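Local coordinates for capsule biosynthesis protein CapD proenzyme (Bacillus anthracis, PDB 3G9K) that cleaves the poly-gamma-D-glutamate capsule of the bacterium and joins it by an amide bond to meso-diaminopimelic acid of the peptidoglycan, at residues A179-L182 and K183-K187; Y234-P237 and P238-G242; L141-R144 and L145-K149. All coordinates share one frame; numbering follows the deposited sequence.

Contact 1 of 3, residues A179-L182 and K183-K187; sequences ARTL and KKIQK
T181 and I185 meet one helical turn apart, and four consecutive i to i+4 backbone bonds hold that turn. K183 N gives its hydrogen to A179 O at 2.8 Å, with an N-H...O angle of 164°. K184 N to R180 O, I185 N to T181 O and Q186 N to L182 O follow in the same pattern.

The apolar contacts are light. I185 CD1 lies 4.1 Å from T181 CG2, and the two side chains cross at a slant. The methyl of T181 is anti to its backbone N, which leaves OG1 beside that N (chi1 -57°). L182 CD2 reaches I185 CD1 only at 4.5 Å.

Side-chain carbons also come close to backbone oxygens. K183 CG lies 3.3 Å from A179 O, and I185 CG1 lies 3.5 Å from T181 O.

The polar ends turn to other partners. K183 NZ forms a salt bridge with E132, and K184 NZ with E188. Q186 NE2 is hydrogen-bonded to Q125 OE1 and G121 O. T181 OG1 is hydrogen-bonded to A31 O of the other CapD chain.

L182 and I185 pack on helices 120-133 and 44-58, while R180 and K183 are exposed. This is a regular turn of an amphipathic alpha-helix, 176-188, in the helical part of the gamma-glutamyltransferase fold.

Contact 2 of 3, residues Y234-P237 and P238-G242; sequences YTAP and PPFSG
A236 and F240 meet where the chain doubles back after strand 231-235. A236 CB lies 3.3 Å from F240 CB, a close fit for two carbons. The F240 ring is oblique to that methyl. P237 O comes to the ring edge, near its plane. F240 CG is anti to its own carbonyl carbon (chi1 -72°). The ring leads away from 234-237 and meets F81 edge-to-face.

Two backbone bonds close the bend. F240 N gives its hydrogen to P237 O at 2.8 Å, from 27° out of the carbonyl plane and with a bent N-H...O angle of 133°. The peptide bond between P238 and P239 is cis. P237-F240 is thus a type VIa beta turn, with the cis proline at its third position. G242 N gives its hydrogen to A236 O at 3.0 Å, in the carbonyl plane. At the other end T235 OG1 lies 3.2 Å from G242 CA.

The looser side holds a water and the partly exposed P238. Water 1 donates to A236 O at 3.1 Å and to F240 O at 2.8 Å. It bridges two carbonyls of the turn, and A236 O receives two hydrogen bonds.

T235 pairs with V224 of strand 219-228. Y234 and T235 also pair with an antiparallel strand of the other CapD chain, so the sheet continues across the interface. T235 OG1 is hydrogen-bonded to T63 OG1 of that chain. S241 OG is hydrogen-bonded to R282 NE and to T58 O of the other CapD chain. S241 is at the N-cap position of helix 242-254, but its side chain makes no capping bond. The turn links the edge strand of this chain's sheet to that helix.

Contact 3 of 3, residues L141-R144 and L145-K149; sequences LTMR and LDLAK
R144 and selenomethionine M143 both meet L147 on one flank of the helix. M143 SE lies 3.6 Å from L147 CD1, and the two side chains cross at a slant. The same methyl comes to the edge of the R144 guanidinium, in its plane, 3.4 Å from NH1. Bends at chi2 (-82°) and chi3 turn the arginine chain back to this methyl. M143 and L147 are exposed, while R144 is buried.

A second apolar pair is L141 with L145, both buried. L141 CG lies 4.1 Å from L145 CD1, and L141 CD1 approaches L145 CG at 4.2 Å. The two leucines start differently. CG of L141 is anti to its backbone N, whereas CG of L145 is anti to its carbonyl carbon and lies 3.4 Å from L141 O.

Backbone bonds of the i to i+4 kind join the turns. L147 N to M143 O is nearly straight, at 2.9 Å with an N-H...O angle of 173°. L145 N bonds L141 O, and D146 N bonds T142 O. A148 N to R144 O is more bent, at 137°. After it, K149 N makes a weak bond to L145 O.

Polar groups tie the start of helix 139-152 to nearby loops. D138 OD1 accepts from L141 N. T142 OG1 is hydrogen-bonded to I167 O and D138 O. From the body of the helix, L145 O is hydrogen-bonded to Y161 OH. L141 and R144 pack on H61, in the loop between helix 44-58 and strand 68-74. The helix also faces the other CapD chain. R144 makes a cation-pi contact with F23 of that chain, and L145 and A148 pack on its F24.

How the contacts relate
The three contacts are separate local turns and none touches another. Contacts 1 and 3 are helical turns, in helices 176-188 and 139-152, with centres 27 Å apart. Both are partly buried, with one side in the protein and the other at the surface. Contact 2 is the buried one, its centre about 13 Å from the centre of the chain, and lies on the opposite side of it from both helices. Contact 1 sends its lysines to acidic residues beyond its segments, whereas contact 3 brings an arginine to a leucine methyl and to an aromatic ring of the other chain. Contact 2 relies on prolines, a water and two bent backbone bonds. All three reach the other chain, contact 2 most extensively.

Contact 1 of 3, residues A179-L182 and K183-K187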
ATOM      1  N   ALA A 179     -22.823   4.762   0.946  1.00 18.90           N
ATOM      2  CA  ALA A 179     -23.178   5.543   2.141  1.00 19.22           C
ATOM      3  C   ALA A 179     -24.047   4.727   3.084  1.00 18.76           C
ATOM      4  O   ALA A 179     -23.771   4.659   4.248  1.00 19.81           O
ATOM      5  CB  ALA A 179     -23.835   6.849   1.772  1.00 17.34           C
ATOM      6  N   ARG A 180     -25.062   4.054   2.559  1.00 20.11           N
ATOM      7  CA  ARG A 180     -25.900   3.177   3.360  1.00 19.57           C
ATOM      8  C   ARG A 180     -25.084   2.144   4.104  1.00 18.55           C
ATOM      9  O   ARG A 180     -25.261   1.975   5.323  1.00 17.68           O
ATOM     10  CB  ARG A 180     -26.947   2.485   2.484  1.00 19.91           C
ATOM     11  CG  ARG A 180     -27.989   1.711   3.275  1.00 20.78           C
ATOM     12  CD  ARG A 180     -29.075   1.162   2.333  1.00 23.99           C
ATOM     13  NE  ARG A 180     -29.592   2.236   1.480  1.00 28.68           N
ATOM     14  CZ  ARG A 180     -29.454   2.321   0.153  1.00 30.30           C
ATOM     15  NH1 ARG A 180     -28.834   1.389  -0.557  1.00 31.46           N
ATOM     16  NH2 ARG A 180     -29.963   3.370  -0.479  1.00 31.11           N
ATOM     17  N   THR A 181     -24.184   1.451   3.393  1.00 17.67           N
ATOM     18  CA  THR A 181     -23.354   0.438   4.018  1.00 17.02           C
ATOM     19  C   THR A 181     -22.492   1.045   5.105  1.00 17.23           C
ATOM     20  O   THR A 181     -22.391   0.496   6.205  1.00 16.07           O
ATOM     21  CB  THR A 181     -22.480  -0.327   2.978  1.00 16.59           C
ATOM     22  OG1 THR A 181     -23.346  -0.917   1.990  1.00 18.14           O
ATOM     23  CG2 THR A 181     -21.539  -1.451   3.642  1.00 15.79           C
ATOM     24  N   LEU A 182     -21.828   2.146   4.778  1.00 16.74           N
ATOM     25  CA  LEU A 182     -20.942   2.805   5.741  1.00 17.07           C
ATOM     26  C   LEU A 182     -21.755   3.304   6.982  1.00 17.54           C
ATOM     27  O   LEU A 182     -21.299   3.189   8.106  1.00 16.91           O
ATOM     28  CB  LEU A 182     -20.181   3.956   5.074  1.00 17.16           C
ATOM     29  CG  LEU A 182     -19.176   3.610   3.978  1.00 15.61           C
ATOM     30  CD1 LEU A 182     -18.511   4.838   3.428  1.00 16.37           C
ATOM     31  CD2 LEU A 182     -18.052   2.622   4.492  1.00 14.21           C
ATOM     32  N   LYS A 183     -22.947   3.833   6.765  1.00 18.43           N
ATOM     33  CA  LYS A 183     -23.789   4.240   7.892  1.00 18.84           C
ATOM     34  C   LYS A 183     -24.182   3.045   8.759  1.00 20.02           C
ATOM     35  O   LYS A 183     -24.230   3.156   9.985  1.00 20.02           O
ATOM     36  CB  LYS A 183     -25.016   5.009   7.375  1.00 19.47           C
ATOM     37  CG  LYS A 183     -24.643   6.417   6.940  1.00 19.73           C
ATOM     38  CD  LYS A 183     -25.749   7.087   6.120  1.00 21.45           C
ATOM     39  CE  LYS A 183     -25.640   8.569   6.203  1.00 25.88           C
ATOM     40  NZ  LYS A 183     -26.907   9.226   5.721  1.00 29.16           N
ATOM     41  N   LYS A 184     -24.387   1.863   8.144  1.00 20.26           N
ATOM     42  CA  LYS A 184     -24.705   0.644   8.912  1.00 20.31           C
ATOM     43  C   LYS A 184     -23.541   0.216   9.776  1.00 19.98           C
ATOM     44  O   LYS A 184     -23.711  -0.169  10.920  1.00 19.07           O
ATOM     45  CB  LYS A 184     -25.097  -0.517   7.977  1.00 21.10           C
ATOM     46  CG  LYS A 184     -25.946  -1.618   8.674  1.00 21.19           C
ATOM     47  CD  LYS A 184     -26.496  -2.588   7.635  1.00 22.23           C
ATOM     48  CE  LYS A 184     -27.583  -3.515   8.170  1.00 23.79           C
ATOM     49  NZ  LYS A 184     -27.170  -4.502   9.163  1.00 23.42           N
ATOM     50  N   ILE A 185     -22.353   0.264   9.202  1.00 19.07           N
ATOM     51  CA  ILE A 185     -21.126  -0.011   9.943  1.00 17.91           C
ATOM     52  C   ILE A 185     -20.950   1.058  11.062  1.00 17.53           C
ATOM     53  O   ILE A 185     -20.521   0.739  12.174  1.00 17.63           O
ATOM     54  CB  ILE A 185     -19.915   0.007   8.986  1.00 18.90           C
ATOM     55  CG1 ILE A 185     -19.937  -1.184   8.035  1.00 17.64           C
ATOM     56  CG2 ILE A 185     -18.599   0.070   9.750  1.00 17.09           C
ATOM     57  CD1 ILE A 185     -18.971  -1.063   6.871  1.00 16.98           C
ATOM     58  N   GLN A 186     -21.253   2.314  10.746  1.00 17.01           N
ATOM     59  CA  GLN A 186     -21.136   3.417  11.722  1.00 18.57           C
ATOM     60  C   GLN A 186     -22.046   3.129  12.939  1.00 19.52           C
ATOM     61  O   GLN A 186     -21.630   3.329  14.079  1.00 19.96           O
ATOM     62  CB  GLN A 186     -21.469   4.745  11.089  1.00 18.19           C
ATOM     63  CG  GLN A 186     -21.381   5.959  12.041  1.00 18.60           C
ATOM     64  CD  GLN A 186     -21.762   7.196  11.317  1.00 17.16           C
ATOM     65  OE1 GLN A 186     -22.844   7.259  10.760  1.00 21.06           O
ATOM     66  NE2 GLN A 186     -20.871   8.181  11.284  1.00 17.63           N
ATOM     67  N   LYS A 187     -23.262   2.664  12.677  1.00 21.27           N
ATOM     68  CA  LYS A 187     -24.242   2.348  13.739  1.00 21.26           C
ATOM     69  C   LYS A 187     -23.968   1.033  14.460  1.00 21.95           C
ATOM     70  O   LYS A 187     -24.024   0.965  15.705  1.00 22.17           O
ATOM     71  CB  LYS A 187     -25.636   2.298  13.164  1.00 22.01           C
ATOM     72  CG  LYS A 187     -26.653   1.822  14.196  1.00 22.63           C
ATOM     73  CD  LYS A 187     -28.039   2.043  13.705  1.00 25.22           C
ATOM     74  CE  LYS A 187     -29.061   1.954  14.817  1.00 28.03           C
ATOM     75  NZ  LYS A 187     -30.307   2.531  14.255  1.00 32.01           N
TER

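Contact 2 of 3, residues Y234-P237 and P238-G242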
ATOM      1  N   TYR A 234      11.787  -1.392  10.672  1.00 24.82           N
ATOM      2  CA  TYR A 234      10.599  -2.158  11.041  1.00 24.37           C
ATOM      3  C   TYR A 234       9.801  -2.342   9.757  1.00 23.67           C
ATOM      4  O   TYR A 234       9.569  -1.364   9.011  1.00 20.67           O
ATOM      5  CB  TYR A 234       9.778  -1.386  12.072  1.00 26.35           C
ATOM      6  CG  TYR A 234      10.604  -1.040  13.283  1.00 26.99           C
ATOM      7  CD1 TYR A 234      11.282   0.184  13.366  1.00 29.75           C
ATOM      8  CD2 TYR A 234      10.763  -1.968  14.322  1.00 30.06           C
ATOM      9  CE1 TYR A 234      12.066   0.494  14.493  1.00 28.75           C
ATOM     10  CE2 TYR A 234      11.545  -1.681  15.420  1.00 30.52           C
ATOM     11  CZ  TYR A 234      12.199  -0.457  15.498  1.00 29.95           C
ATOM     12  OH  TYR A 234      12.990  -0.195  16.605  1.00 29.75           O
ATOM     13  N   THR A 235       9.442  -3.583   9.459  1.00 21.80           N
ATOM     14  CA  THR A 235       8.713  -3.847   8.227  1.00 22.34           C
ATOM     15  C   THR A 235       7.684  -4.986   8.386  1.00 22.14           C
ATOM     16  O   THR A 235       7.507  -5.544   9.469  1.00 22.32           O
ATOM     17  CB  THR A 235       9.699  -4.001   7.027  1.00 22.12           C
ATOM     18  OG1 THR A 235       8.973  -4.030   5.763  1.00 22.32           O
ATOM     19  CG2 THR A 235      10.588  -5.216   7.194  1.00 20.06           C
ATOM     20  N   ALA A 236       6.985  -5.291   7.311  1.00 22.05           N
ATOM     21  CA  ALA A 236       5.801  -6.122   7.383  1.00 22.73           C
ATOM     22  C   ALA A 236       6.197  -7.582   7.367  1.00 22.90           C
ATOM     23  O   ALA A 236       6.939  -8.002   6.489  1.00 22.18           O
ATOM     24  CB  ALA A 236       4.882  -5.792   6.194  1.00 22.48           C
ATOM     25  N   PRO A 237       5.714  -8.367   8.349  1.00 24.58           N
ATOM     26  CA  PRO A 237       6.089  -9.787   8.399  1.00 24.78           C
ATOM     27  C   PRO A 237       5.257 -10.693   7.491  1.00 25.86           C
ATOM     28  O   PRO A 237       4.232 -10.253   6.940  1.00 26.10           O
ATOM     29  CB  PRO A 237       5.829 -10.145   9.860  1.00 24.08           C
ATOM     30  CG  PRO A 237       4.654  -9.318  10.221  1.00 24.79           C
ATOM     31  CD  PRO A 237       4.837  -8.007   9.476  1.00 23.68           C
ATOM     32  N   PRO A 238       5.679 -11.964   7.334  1.00 26.39           N
ATOM     33  CA  PRO A 238       4.865 -12.944   6.626  1.00 26.36           C
ATOM     34  C   PRO A 238       3.413 -12.919   7.074  1.00 27.16           C
ATOM     35  O   PRO A 238       3.123 -12.797   8.285  1.00 27.88           O
ATOM     36  CB  PRO A 238       5.545 -14.272   6.955  1.00 27.45           C
ATOM     37  CG  PRO A 238       6.935 -13.920   7.139  1.00 26.36           C
ATOM     38  CD  PRO A 238       6.967 -12.545   7.764  1.00 26.28           C
ATOM     39  N   PRO A 239       2.484 -12.971   6.108  1.00 26.45           N
ATOM     40  CA  PRO A 239       2.617 -13.228   4.662  1.00 26.20           C
ATOM     41  C   PRO A 239       2.991 -11.993   3.800  1.00 25.59           C
ATOM     42  O   PRO A 239       3.091 -12.112   2.571  1.00 26.29           O
ATOM     43  CB  PRO A 239       1.219 -13.710   4.285  1.00 26.17           C
ATOM     44  CG  PRO A 239       0.338 -12.858   5.133  1.00 27.55           C
ATOM     45  CD  PRO A 239       1.089 -12.709   6.477  1.00 26.67           C
ATOM     46  N   PHE A 240       3.237 -10.847   4.429  1.00 25.77           N
ATOM     47  CA  PHE A 240       3.729  -9.649   3.714  1.00 25.41           C
ATOM     48  C   PHE A 240       5.213  -9.879   3.373  1.00 25.90           C
ATOM     49  O   PHE A 240       5.813 -10.854   3.854  1.00 26.04           O
ATOM     50  CB  PHE A 240       3.533  -8.389   4.565  1.00 25.02           C
ATOM     51  CG  PHE A 240       2.076  -7.950   4.695  1.00 25.68           C
ATOM     52  CD1 PHE A 240       1.628  -6.829   4.024  1.00 26.79           C
ATOM     53  CD2 PHE A 240       1.176  -8.667   5.481  1.00 26.39           C
ATOM     54  CE1 PHE A 240       0.300  -6.406   4.133  1.00 24.25           C
ATOM     55  CE2 PHE A 240      -0.166  -8.271   5.599  1.00 24.03           C
ATOM     56  CZ  PHE A 240      -0.599  -7.141   4.915  1.00 24.96           C
ATOM     57  N   SER A 241       5.831  -8.978   2.599  1.00 24.89           N
ATOM     58  CA  SER A 241       7.196  -9.194   2.097  1.00 24.68           C
ATOM     59  C   SER A 241       8.230  -8.158   2.556  1.00 22.54           C
ATOM     60  O   SER A 241       9.119  -7.778   1.829  1.00 22.93           O
ATOM     61  CB  SER A 241       7.134  -9.257   0.576  1.00 24.54           C
ATOM     62  OG  SER A 241       6.463 -10.455   0.226  1.00 26.46           O
ATOM     63  N   GLY A 242       8.130  -7.748   3.794  1.00 22.12           N
ATOM     64  CA  GLY A 242       9.156  -6.907   4.387  1.00 22.74           C
ATOM     65  C   GLY A 242      10.509  -7.595   4.495  1.00 22.92           C
ATOM     66  O   GLY A 242      11.527  -6.944   4.334  1.00 21.66           O
TER
HETATM   67  O   HOH W   1       8.171 -10.642   5.344  1.00 33.04           O

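Contact 3 of 3, residues L141-R144 and L145-K149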
ATOM      1  N   LEU A 141      -9.131   8.202 -11.931  1.00 28.41           N
ATOM      2  CA  LEU A 141     -10.297   7.332 -11.763  1.00 28.14           C
ATOM      3  C   LEU A 141     -11.005   7.140 -13.119  1.00 27.57           C
ATOM      4  O   LEU A 141     -11.387   6.021 -13.460  1.00 26.40           O
ATOM      5  CB  LEU A 141     -11.264   7.882 -10.717  1.00 27.48           C
ATOM      6  CG  LEU A 141     -12.557   7.069 -10.518  1.00 27.58           C
ATOM      7  CD1 LEU A 141     -12.265   5.623 -10.180  1.00 26.45           C
ATOM      8  CD2 LEU A 141     -13.459   7.693  -9.466  1.00 26.70           C
ATOM      9  N   THR A 142     -11.168   8.206 -13.904  1.00 27.94           N
ATOM     10  CA  THR A 142     -11.691   8.052 -15.275  1.00 28.36           C
ATOM     11  C   THR A 142     -10.899   7.024 -16.074  1.00 28.47           C
ATOM     12  O   THR A 142     -11.458   6.067 -16.592  1.00 28.88           O
ATOM     13  CB  THR A 142     -11.744   9.392 -16.044  1.00 28.45           C
ATOM     14  OG1 THR A 142     -12.428  10.365 -15.244  1.00 30.75           O
ATOM     15  CG2 THR A 142     -12.490   9.228 -17.366  1.00 28.67           C
HETATM   16  N   MSE A 143      -9.631   7.173 -16.127  1.00 33.55           N
HETATM   17  CA  MSE A 143      -8.794   6.259 -16.904  1.00 33.58           C
HETATM   18  C   MSE A 143      -8.817   4.817 -16.369  1.00 33.01           C
HETATM   19  O   MSE A 143      -8.808   3.862 -17.145  1.00 32.49           O
HETATM   20  CB  MSE A 143      -7.363   6.789 -16.990  1.00 33.81           C
HETATM   21  CG  MSE A 143      -6.397   5.819 -17.640  1.00 35.64           C
HETATM   22 SE   MSE A 143      -5.508   4.735 -16.315  0.50 37.52          SE
HETATM   23  CE  MSE A 143      -3.919   5.851 -16.192  1.00 37.60           C
ATOM     24  N   ARG A 144      -8.760   4.642 -15.055  1.00 27.44           N
ATOM     25  CA  ARG A 144      -8.949   3.344 -14.453  1.00 27.49           C
ATOM     26  C   ARG A 144     -10.253   2.667 -14.866  1.00 25.83           C
ATOM     27  O   ARG A 144     -10.256   1.465 -15.170  1.00 25.72           O
ATOM     28  CB  ARG A 144      -8.903   3.473 -12.936  1.00 27.73           C
ATOM     29  CG  ARG A 144      -7.476   3.516 -12.418  1.00 29.89           C
ATOM     30  CD  ARG A 144      -6.939   2.129 -12.303  1.00 37.50           C
ATOM     31  NE  ARG A 144      -5.506   2.097 -12.524  1.00 41.16           N
ATOM     32  CZ  ARG A 144      -4.913   1.988 -13.711  1.00 43.19           C
ATOM     33  NH1 ARG A 144      -5.618   1.888 -14.826  1.00 45.55           N
ATOM     34  NH2 ARG A 144      -3.588   1.982 -13.780  1.00 42.22           N
ATOM     35  N   LEU A 145     -11.338   3.425 -14.846  1.00 24.59           N
ATOM     36  CA  LEU A 145     -12.636   2.910 -15.250  1.00 25.00           C
ATOM     37  C   LEU A 145     -12.618   2.541 -16.742  1.00 25.92           C
ATOM     38  O   LEU A 145     -13.105   1.469 -17.143  1.00 25.58           O
ATOM     39  CB  LEU A 145     -13.730   3.935 -14.980  1.00 24.15           C
ATOM     40  CG  LEU A 145     -14.191   4.040 -13.520  1.00 22.34           C
ATOM     41  CD1 LEU A 145     -15.013   5.263 -13.299  1.00 17.96           C
ATOM     42  CD2 LEU A 145     -14.991   2.789 -13.169  1.00 20.07           C
ATOM     43  N   ASP A 146     -12.029   3.427 -17.547  1.00 25.98           N
ATOM     44  CA  ASP A 146     -11.894   3.199 -18.976  1.00 25.73           C
ATOM     45  C   ASP A 146     -11.206   1.882 -19.255  1.00 24.75           C
ATOM     46  O   ASP A 146     -11.760   1.034 -19.945  1.00 25.62           O
ATOM     47  CB  ASP A 146     -11.130   4.366 -19.639  1.00 26.48           C
ATOM     48  CG  ASP A 146     -10.945   4.144 -21.116  1.00 29.06           C
ATOM     49  OD1 ASP A 146     -11.823   4.556 -21.870  1.00 28.54           O
ATOM     50  OD2 ASP A 146      -9.964   3.478 -21.498  1.00 30.20           O
ATOM     51  N   LEU A 147     -10.020   1.677 -18.685  1.00 24.83           N
ATOM     52  CA  LEU A 147      -9.259   0.470 -18.881  1.00 23.68           C
ATOM     53  C   LEU A 147      -9.910  -0.782 -18.307  1.00 24.54           C
ATOM     54  O   LEU A 147      -9.647  -1.893 -18.816  1.00 23.43           O
ATOM     55  CB  LEU A 147      -7.862   0.586 -18.283  1.00 25.08           C
ATOM     56  CG  LEU A 147      -6.980   1.662 -18.927  1.00 25.18           C
ATOM     57  CD1 LEU A 147      -5.602   1.716 -18.242  1.00 28.36           C
ATOM     58  CD2 LEU A 147      -6.880   1.437 -20.441  1.00 27.16           C
ATOM     59  N   ALA A 148     -10.715  -0.619 -17.250  1.00 23.45           N
ATOM     60  CA  ALA A 148     -11.372  -1.765 -16.616  1.00 23.12           C
ATOM     61  C   ALA A 148     -12.687  -2.145 -17.295  1.00 22.49           C
ATOM     62  O   ALA A 148     -13.211  -3.231 -17.055  1.00 22.49           O
ATOM     63  CB  ALA A 148     -11.614  -1.494 -15.096  1.00 22.92           C
ATOM     64  N   LYS A 149     -13.251  -1.256 -18.099  1.00 23.12           N
ATOM     65  CA  LYS A 149     -14.606  -1.445 -18.603  1.00 23.37           C
ATOM     66  C   LYS A 149     -14.825  -2.834 -19.232  1.00 23.96           C
ATOM     67  O   LYS A 149     -15.889  -3.453 -19.013  1.00 23.34           O
ATOM     68  CB  LYS A 149     -14.940  -0.314 -19.556  1.00 23.78           C
ATOM     69  CG  LYS A 149     -16.360  -0.257 -20.110  1.00 24.07           C
ATOM     70  CD  LYS A 149     -16.487   0.909 -21.059  1.00 25.26           C
ATOM     71  CE  LYS A 149     -17.831   0.860 -21.825  1.00 26.33           C
ATOM     72  NZ  LYS A 149     -18.086  -0.520 -22.379  1.00 30.25           N
TER